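Local coordinates for DUF416 domain-containing protein (Shewanella baltica, PDB 2Q9R), which is of unknown function but folds as a compact all-helical DUF416 domain that pairs with a second copy and carries bound benzoic acid, at residues R11-T16 / D116-S121; C28-P33 / K122-T127; F148-A151 / M155-E158. All blocks are in the same frame, centred on the assembly; numbering follows the deposited sequence.

Contact 1: residues R11-T16 / D116-S121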
loop_
_atom_site.group_PDB
_atom_site.type_symbol
_atom_site.label_atom_id
_atom_site.label_comp_id
_atom_site.label_asym_id
_atom_site.label_seq_id
_atom_site.Cartn_x
_atom_site.Cartn_y
_atom_site.Cartn_z
ATOM N N ARG A 11 -12.010 -6.683 -23.419
ATOM C CA ARG A 11 -12.727 -7.749 -22.711
ATOM C C ARG A 11 -13.832 -7.148 -21.849
ATOM O O ARG A 11 -14.987 -7.638 -21.787
ATOM C CB ARG A 11 -11.769 -8.529 -21.797
ATOM C CG ARG A 11 -10.834 -9.516 -22.482
ATOM C CD ARG A 11 -10.296 -10.532 -21.474
ATOM N NE ARG A 11 -9.273 -9.967 -20.620
ATOM C CZ ARG A 11 -9.078 -10.242 -19.329
ATOM N NH1 ARG A 11 -9.858 -11.046 -18.653
ATOM N NH2 ARG A 11 -8.085 -9.648 -18.680
ATOM N N LEU A 12 -13.503 -6.020 -21.252
ATOM C CA LEU A 12 -14.466 -5.280 -20.458
ATOM C C LEU A 12 -15.601 -4.789 -21.342
ATOM O O LEU A 12 -16.793 -4.914 -20.997
ATOM C CB LEU A 12 -13.728 -4.133 -19.756
ATOM C CG LEU A 12 -14.385 -3.367 -18.642
ATOM C CD1 LEU A 12 -14.933 -4.317 -17.589
ATOM C CD2 LEU A 12 -13.365 -2.410 -18.061
ATOM N N LYS A 13 -15.256 -4.269 -22.509
ATOM C CA LYS A 13 -16.273 -3.752 -23.427
ATOM C C LYS A 13 -17.159 -4.881 -24.006
ATOM O O LYS A 13 -18.336 -4.666 -24.315
ATOM C CB LYS A 13 -15.622 -2.962 -24.558
ATOM C CG LYS A 13 -15.001 -1.638 -24.103
ATOM C CD LYS A 13 -14.087 -1.036 -25.165
ATOM C CE LYS A 13 -13.414 0.255 -24.673
ATOM N NZ LYS A 13 -12.725 0.999 -25.788
ATOM N N ALA A 14 -16.576 -6.067 -24.140
ATOM C CA ALA A 14 -17.296 -7.252 -24.617
ATOM C C ALA A 14 -18.303 -7.814 -23.608
ATOM O O ALA A 14 -19.169 -8.591 -23.973
ATOM C CB ALA A 14 -16.299 -8.324 -25.050
ATOM N N LEU A 15 -18.243 -7.391 -22.359
ATOM C CA LEU A 15 -19.282 -7.773 -21.403
ATOM C C LEU A 15 -20.687 -7.308 -21.804
ATOM O O LEU A 15 -20.857 -6.276 -22.478
ATOM C CB LEU A 15 -18.945 -7.205 -20.042
ATOM C CG LEU A 15 -17.673 -7.769 -19.408
ATOM C CD1 LEU A 15 -17.508 -7.163 -18.022
ATOM C CD2 LEU A 15 -17.672 -9.333 -19.353
ATOM N N THR A 16 -21.698 -8.065 -21.382
ATOM C CA THR A 16 -23.086 -7.612 -21.499
ATOM C C THR A 16 -23.318 -6.486 -20.485
ATOM O O THR A 16 -22.506 -6.290 -19.545
ATOM C CB THR A 16 -24.068 -8.709 -21.177
ATOM O OG1 THR A 16 -23.923 -9.043 -19.788
ATOM C CG2 THR A 16 -23.809 -9.926 -22.042
ATOM N N ASP A 116 -20.022 4.665 -19.784
ATOM C CA ASP A 116 -19.789 5.205 -18.451
ATOM C C ASP A 116 -19.565 4.127 -17.397
ATOM O O ASP A 116 -18.868 4.350 -16.388
ATOM C CB ASP A 116 -20.974 6.037 -18.006
ATOM C CG ASP A 116 -21.101 7.340 -18.762
ATOM O OD1 ASP A 116 -20.340 7.586 -19.734
ATOM O OD2 ASP A 116 -21.989 8.109 -18.354
ATOM N N ILE A 117 -20.227 2.992 -17.596
ATOM C CA ILE A 117 -20.103 1.866 -16.689
ATOM C C ILE A 117 -18.696 1.317 -16.824
ATOM O O ILE A 117 -18.042 1.118 -15.837
ATOM C CB ILE A 117 -21.146 0.740 -16.961
ATOM C CG1 ILE A 117 -22.577 1.282 -16.846
ATOM C CG2 ILE A 117 -20.910 -0.430 -15.998
ATOM C CD1 ILE A 117 -23.677 0.313 -17.287
ATOM N N VAL A 118 -18.256 1.083 -18.052
ATOM C CA VAL A 118 -16.923 0.605 -18.360
ATOM C C VAL A 118 -15.894 1.571 -17.747
ATOM O O VAL A 118 -14.977 1.127 -17.129
ATOM C CB VAL A 118 -16.678 0.451 -19.924
ATOM C CG1 VAL A 118 -15.177 0.306 -20.256
ATOM C CG2 VAL A 118 -17.526 -0.719 -20.551
ATOM N N ASN A 119 -16.094 2.879 -17.896
ATOM C CA ASN A 119 -15.137 3.876 -17.364
ATOM C C ASN A 119 -14.993 3.964 -15.850
ATOM O O ASN A 119 -14.084 4.634 -15.363
ATOM C CB ASN A 119 -15.423 5.272 -17.932
ATOM C CG ASN A 119 -14.874 5.434 -19.350
ATOM O OD1 ASN A 119 -14.046 4.621 -19.803
ATOM N ND2 ASN A 119 -15.339 6.470 -20.063
ATOM N N ILE A 120 -15.855 3.272 -15.103
ATOM C CA ILE A 120 -15.655 3.133 -13.674
ATOM C C ILE A 120 -14.350 2.433 -13.441
ATOM O O ILE A 120 -13.704 2.641 -12.375
ATOM C CB ILE A 120 -16.821 2.354 -12.958
ATOM C CG1 ILE A 120 -18.153 3.147 -13.010
ATOM C CG2 ILE A 120 -16.450 2.002 -11.544
ATOM C CD1 ILE A 120 -18.058 4.636 -12.754
ATOM N N SER A 121 -13.904 1.609 -14.419
ATOM C CA SER A 121 -12.552 0.976 -14.311
ATOM C C SER A 121 -11.406 1.992 -14.203
ATOM O O SER A 121 -10.492 1.842 -13.381
ATOM C CB SER A 121 -12.241 0.040 -15.492
ATOM O OG SER A 121 -10.860 -0.400 -15.443
#
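L12 and V118 meet because both set a branch opposite their own amide nitrogen: each side chain starts out toward the other segment, and the torsion carries CG of L12 (chi1 -167°) and CG1 of V118 (chi1 165°) on beside the carbonyl carbon, into contact. The contact is helix-against-helix packing in an all-helical fold. The last turn of helix 8-14 rests against the place where helix 114-118 gives way to helix 120-136. With the CA atoms of L12 and V118 6.7 Å apart, the backbones come close, and the two side chains run antiparallel past one another, flank to flank, rather than meeting end on.

No hydrogen bond crosses this contact; the closest approaches are all between carbons. CD2 of L12 does most of the touching, lying 3.9 Å from V118 CG1. K13, the next residue, adds only the start of its chain: its CG passes V118 CG1 at 4.3 Å, at the exposed margin, while L12, V118 and S121 are buried. S121 N bonds to V118 O at 3.0 Å where one helix passes into the next, and both residues present a side chain to L12.

Beyond the two segments, K20 NZ of helix 17-42 bonds to the carbonyls of K13 and L15 where helix 8-14 runs out, and T16 is the N-cap of the helix that follows. R11 turns to helix 153-170, where its NH1 makes a salt bridge with E170. The hydroxyl of buried S121 is satisfied on that same helix by a hydrogen bond to Q162 OE1. What S121 offers L12 is therefore its methylene, with CB 3.7 Å from L12 CD2 and OG a little farther from that same methyl, at 4.1 Å.

Contact 2: residues C28-P33 / K122-T127; sequences CQRMLP and KLSSST
Helix segments 28-33 and 122-127 run roughly the same way, 30° apart with their axes 11.0 Å from each other at closest, and M31 and S124 face each other with CA atoms 7.9 Å apart. Side chains must span that gap. M31, a selenomethionine, does so stretched straight out from CG (chi2 170°), laying its methyl across L123: CE is 3.7 Å from L123 CD2. The same methyl lies 3.8 Å from S124 CB, so it touches two successive residues of the facing helix.

R30, with CG anti to its backbone N and the chain straight to NE, brings NH1 near S124. S124 OG sits near the plane of the guanidinium, at the edge, but 3.9 Å from NH1, too far for a direct bond; a water fills in, donating to S124 OG at 2.8 Å and accepting a weak bond from R30 NH1. Both polar ends find their stronger partner in E158 of helix 153-170. On the facing helix, S126 OG folds back onto K122 O. Around this pair, A101 of helix 92-111 touches both M31 and L123, N194 of a loop packs on R30 and M31, and I187 of helix 177-190 packs on R30.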
loop_
_atom_site.group_PDB
_atom_site.type_symbol
_atom_site.label_atom_id
_atom_site.label_comp_id
_atom_site.label_asym_id
_atom_site.label_seq_id
_atom_site.Cartn_x
_atom_site.Cartn_y
_atom_site.Cartn_z
ATOM N N CYS A 28 -17.244 -0.024 -7.044
ATOM C CA CYS A 28 -17.718 1.130 -6.288
ATOM C C CYS A 28 -17.798 0.791 -4.827
ATOM O O CYS A 28 -17.521 1.623 -4.003
ATOM C CB CYS A 28 -19.083 1.596 -6.756
ATOM S SG CYS A 28 -19.062 2.461 -8.314
ATOM N N GLN A 29 -18.213 -0.440 -4.525
ATOM C CA GLN A 29 -18.283 -0.900 -3.168
ATOM C C GLN A 29 -16.894 -0.833 -2.531
ATOM O O GLN A 29 -16.771 -0.432 -1.417
ATOM C CB GLN A 29 -18.827 -2.322 -3.080
ATOM C CG GLN A 29 -18.848 -2.881 -1.679
ATOM C CD GLN A 29 -19.891 -2.233 -0.822
ATOM O OE1 GLN A 29 -21.009 -2.159 -1.235
ATOM N NE2 GLN A 29 -19.533 -1.739 0.354
ATOM N N ARG A 30 -15.877 -1.242 -3.264
ATOM C CA ARG A 30 -14.520 -1.287 -2.764
ATOM C C ARG A 30 -13.937 0.086 -2.363
ATOM O O ARG A 30 -13.110 0.170 -1.468
ATOM C CB ARG A 30 -13.668 -1.995 -3.843
ATOM C CG ARG A 30 -12.225 -2.171 -3.537
ATOM C CD ARG A 30 -11.636 -3.241 -4.453
ATOM N NE ARG A 30 -10.195 -3.218 -4.493
ATOM C CZ ARG A 30 -9.455 -2.584 -5.408
ATOM N NH1 ARG A 30 -10.003 -1.884 -6.397
ATOM N NH2 ARG A 30 -8.144 -2.653 -5.331
HETATM N N MSE A 31 -14.402 1.146 -3.008
HETATM C CA MSE A 31 -14.017 2.515 -2.692
HETATM C C MSE A 31 -14.632 3.110 -1.398
HETATM O O MSE A 31 -14.125 4.120 -0.877
HETATM C CB MSE A 31 -14.448 3.425 -3.852
HETATM C CG MSE A 31 -13.830 3.137 -5.231
HETATM SE SE MSE A 31 -14.728 4.177 -6.587
HETATM C CE MSE A 31 -14.402 3.072 -8.049
ATOM N N LEU A 32 -15.705 2.515 -0.869
ATOM C CA LEU A 32 -16.405 3.122 0.253
ATOM C C LEU A 32 -15.537 3.564 1.462
ATOM O O LEU A 32 -15.767 4.626 2.043
ATOM C CB LEU A 32 -17.526 2.196 0.720
ATOM C CG LEU A 32 -18.452 2.664 1.833
ATOM C CD1 LEU A 32 -19.136 4.018 1.450
ATOM C CD2 LEU A 32 -19.514 1.576 2.154
ATOM N N PRO A 33 -14.603 2.719 1.904
ATOM C CA PRO A 33 -13.763 3.136 3.039
ATOM C C PRO A 33 -13.069 4.482 2.871
ATOM O O PRO A 33 -12.827 5.190 3.850
ATOM C CB PRO A 33 -12.755 2.011 3.141
ATOM C CG PRO A 33 -13.504 0.812 2.626
ATOM C CD PRO A 33 -14.275 1.349 1.466
ATOM N N LYS A 122 -11.428 2.974 -15.088
ATOM C CA LYS A 122 -10.450 4.047 -15.112
ATOM C C LYS A 122 -10.529 4.948 -13.884
ATOM O O LYS A 122 -9.523 5.441 -13.372
ATOM C CB LYS A 122 -10.677 4.885 -16.359
ATOM C CG LYS A 122 -10.318 4.139 -17.665
ATOM C CD LYS A 122 -10.587 5.009 -18.907
ATOM C CE LYS A 122 -10.100 4.343 -20.224
ATOM N NZ LYS A 122 -10.384 5.208 -21.427
ATOM N N LEU A 123 -11.735 5.185 -13.393
ATOM C CA LEU A 123 -11.888 6.006 -12.221
ATOM C C LEU A 123 -11.171 5.330 -11.063
ATOM O O LEU A 123 -10.367 5.947 -10.351
ATOM C CB LEU A 123 -13.365 6.233 -11.959
ATOM C CG LEU A 123 -13.712 7.159 -10.805
ATOM C CD1 LEU A 123 -15.112 7.767 -10.999
ATOM C CD2 LEU A 123 -13.613 6.372 -9.503
ATOM N N SER A 124 -11.384 4.020 -10.937
ATOM C CA SER A 124 -10.785 3.266 -9.844
ATOM C C SER A 124 -9.288 3.282 -9.943
ATOM O O SER A 124 -8.634 3.531 -8.933
ATOM C CB SER A 124 -11.283 1.817 -9.813
ATOM O OG SER A 124 -10.774 1.133 -8.671
ATOM N N SER A 125 -8.746 3.017 -11.145
ATOM C CA SER A 125 -7.329 2.974 -11.290
ATOM C C SER A 125 -6.685 4.358 -11.176
ATOM O O SER A 125 -5.563 4.492 -10.661
ATOM C CB SER A 125 -6.896 2.198 -12.544
ATOM O OG SER A 125 -7.456 2.759 -13.692
ATOM N N SER A 126 -7.361 5.390 -11.640
ATOM C CA SER A 126 -6.791 6.730 -11.513
ATOM C C SER A 126 -6.659 7.178 -10.072
ATOM O O SER A 126 -5.722 7.889 -9.729
ATOM C CB SER A 126 -7.659 7.733 -12.255
ATOM O OG SER A 126 -7.743 7.325 -13.604
ATOM N N THR A 127 -7.626 6.806 -9.237
ATOM C CA THR A 127 -7.548 7.132 -7.828
ATOM C C THR A 127 -6.236 6.606 -7.259
ATOM O O THR A 127 -5.508 7.299 -6.522
ATOM C CB THR A 127 -8.782 6.579 -7.033
ATOM O OG1 THR A 127 -9.964 7.165 -7.576
ATOM C CG2 THR A 127 -8.698 6.949 -5.588
HETATM O O HOH W 1 -12.209 -0.063 -6.586
#

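Contact 3: residues F148-A151 / M155-E158; sequences FVFA and MEEE. With BEZ (benzoic acid), chain E.
F148 O is gripped twice at the end of helix 142-150: by A151 N at 3.2 Å and by ND1 of H152. Here two consecutive helices of the all-helical fold are joined by a tight turn, and a Met-aromatic contact ties helix 142-150 to helix 153-170 across it. F148 itself meets the bound benzoic acid, with O2 of the ligand near the plane of its ring, 3.6 Å from CZ. H152 NE2 also bonds to that ligand; the F148 carbonyl may therefore help to orient the imidazole. M155, a selenomethionine, sets CG anti to its backbone N (chi1 179°), which puts it over the F150 ring, 3.6 Å from the centroid and nearly on the normal, a CH-pi contact. The bend at chi2 (60°) then leaves SE oblique, 4.6 Å from the same centroid. An alanine in place of F150 takes away the ring face under M155 CG, which is likely to open a gap there and leave the selenomethionine chain freer to turn. V149 flanks M155, but the modelled SE-CE bond is short, so how closely that methyl meets V149 CG1 is doubtful. The second subunit adds L37, which packs on F148, and backbone bonds to A151. At the F150 ring's edge, near its plane, E156 OE1 stands 3.8 Å from CD2, the carboxylate turned 62° from the ring.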
loop_
_atom_site.group_PDB
_atom_site.type_symbol
_atom_site.label_atom_id
_atom_site.label_comp_id
_atom_site.label_asym_id
_atom_site.label_seq_id
_atom_site.Cartn_x
_atom_site.Cartn_y
_atom_site.Cartn_z
ATOM N N PHE A 148 7.036 3.308 -13.120
ATOM C CA PHE A 148 7.244 3.812 -11.773
ATOM C C PHE A 148 5.998 3.625 -10.910
ATOM O O PHE A 148 6.073 3.159 -9.775
ATOM C CB PHE A 148 7.608 5.292 -11.817
ATOM C CG PHE A 148 7.712 5.921 -10.479
ATOM C CD1 PHE A 148 8.865 5.795 -9.734
ATOM C CD2 PHE A 148 6.656 6.652 -9.958
ATOM C CE1 PHE A 148 8.960 6.381 -8.474
ATOM C CE2 PHE A 148 6.754 7.259 -8.727
ATOM C CZ PHE A 148 7.891 7.111 -7.967
ATOM N N VAL A 149 4.842 3.958 -11.458
ATOM C CA VAL A 149 3.592 3.750 -10.728
ATOM C C VAL A 149 3.391 2.253 -10.400
ATOM O O VAL A 149 3.037 1.884 -9.258
ATOM C CB VAL A 149 2.395 4.358 -11.495
ATOM C CG1 VAL A 149 1.087 4.075 -10.768
ATOM C CG2 VAL A 149 2.592 5.895 -11.672
ATOM N N PHE A 150 3.651 1.371 -11.360
ATOM C CA PHE A 150 3.423 -0.056 -11.120
ATOM C C PHE A 150 4.452 -0.705 -10.210
ATOM O O PHE A 150 4.269 -1.857 -9.818
ATOM C CB PHE A 150 3.267 -0.854 -12.428
ATOM C CG PHE A 150 1.882 -0.777 -12.999
ATOM C CD1 PHE A 150 1.488 0.342 -13.744
ATOM C CD2 PHE A 150 0.948 -1.782 -12.759
ATOM C CE1 PHE A 150 0.212 0.455 -14.264
ATOM C CE2 PHE A 150 -0.354 -1.668 -13.276
ATOM C CZ PHE A 150 -0.718 -0.536 -14.032
ATOM N N ALA A 151 5.524 0.010 -9.852
ATOM C CA ALA A 151 6.485 -0.504 -8.879
ATOM C C ALA A 151 5.900 -0.430 -7.475
ATOM O O ALA A 151 6.542 -0.845 -6.525
ATOM C CB ALA A 151 7.747 0.305 -8.929
HETATM N N MSE A 155 -0.737 -0.350 -6.701
HETATM C CA MSE A 155 -1.179 -0.333 -8.089
HETATM C C MSE A 155 -1.217 -1.748 -8.679
HETATM O O MSE A 155 -2.112 -2.090 -9.463
HETATM C CB MSE A 155 -0.323 0.556 -8.986
HETATM C CG MSE A 155 -0.800 0.520 -10.451
HETATM SE SE MSE A 155 -2.627 1.134 -10.698
HETATM C CE MSE A 155 -1.987 2.660 -10.541
ATOM N N GLU A 156 -0.237 -2.564 -8.338
ATOM C CA GLU A 156 -0.208 -3.933 -8.818
ATOM C C GLU A 156 -1.437 -4.673 -8.313
ATOM O O GLU A 156 -2.004 -5.474 -9.027
ATOM C CB GLU A 156 1.056 -4.649 -8.317
ATOM C CG GLU A 156 1.276 -6.027 -8.949
ATOM C CD GLU A 156 1.389 -5.969 -10.499
ATOM O OE1 GLU A 156 2.046 -5.023 -11.045
ATOM O OE2 GLU A 156 0.806 -6.876 -11.160
ATOM N N GLU A 157 -1.845 -4.393 -7.080
ATOM C CA GLU A 157 -3.055 -4.968 -6.494
ATOM C C GLU A 157 -4.312 -4.506 -7.204
ATOM O O GLU A 157 -5.217 -5.295 -7.474
ATOM C CB GLU A 157 -3.102 -4.654 -4.995
ATOM C CG GLU A 157 -2.190 -5.604 -4.226
ATOM C CD GLU A 157 -2.166 -5.433 -2.704
ATOM O OE1 GLU A 157 -2.988 -4.666 -2.143
ATOM O OE2 GLU A 157 -1.310 -6.094 -2.057
ATOM N N GLU A 158 -4.373 -3.220 -7.515
ATOM C CA GLU A 158 -5.457 -2.707 -8.336
ATOM C C GLU A 158 -5.599 -3.468 -9.649
ATOM O O GLU A 158 -6.687 -3.949 -9.992
ATOM C CB GLU A 158 -5.278 -1.208 -8.576
ATOM C CG GLU A 158 -6.358 -0.547 -9.440
ATOM C CD GLU A 158 -7.704 -0.366 -8.734
ATOM O OE1 GLU A 158 -7.811 -0.629 -7.527
ATOM O OE2 GLU A 158 -8.670 0.040 -9.407
HETATM C C BEZ E . 7.905 7.025 -4.208
HETATM O O1 BEZ E . 6.820 6.376 -4.060
HETATM O O2 BEZ E . 7.929 8.243 -4.564
HETATM C C1 BEZ E . 9.202 6.330 -3.972
HETATM C C2 BEZ E . 10.314 6.601 -4.805
HETATM C C3 BEZ E . 11.509 5.927 -4.559
HETATM C C4 BEZ E . 11.598 5.020 -3.506
HETATM C C5 BEZ E . 10.492 4.761 -2.694
HETATM C C6 BEZ E . 9.276 5.430 -2.916
#

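How the contacts relate
Contacts 1 and 2 lie side by side, centres about 14 Å apart, sharing helix 120-136, on which contact 1 lies only in part, and they touch where I120 CG2 packs on C28 and M31. Along the chain their segments alternate, so helices 8-14 and 17-42, which follow each other, dock on successive parts of the same region. Contact 3 comes later in sequence, about 15 Å from contact 2 and 21 Å from contact 1, centre to centre. It is joined to contact 2 through E158, whose OE1 makes a salt bridge to R30 NH1 at 2.8 Å. Helix 153-170 thus runs from the turn beside the benzoic acid and second subunit into the interior, where E158 also meets S124.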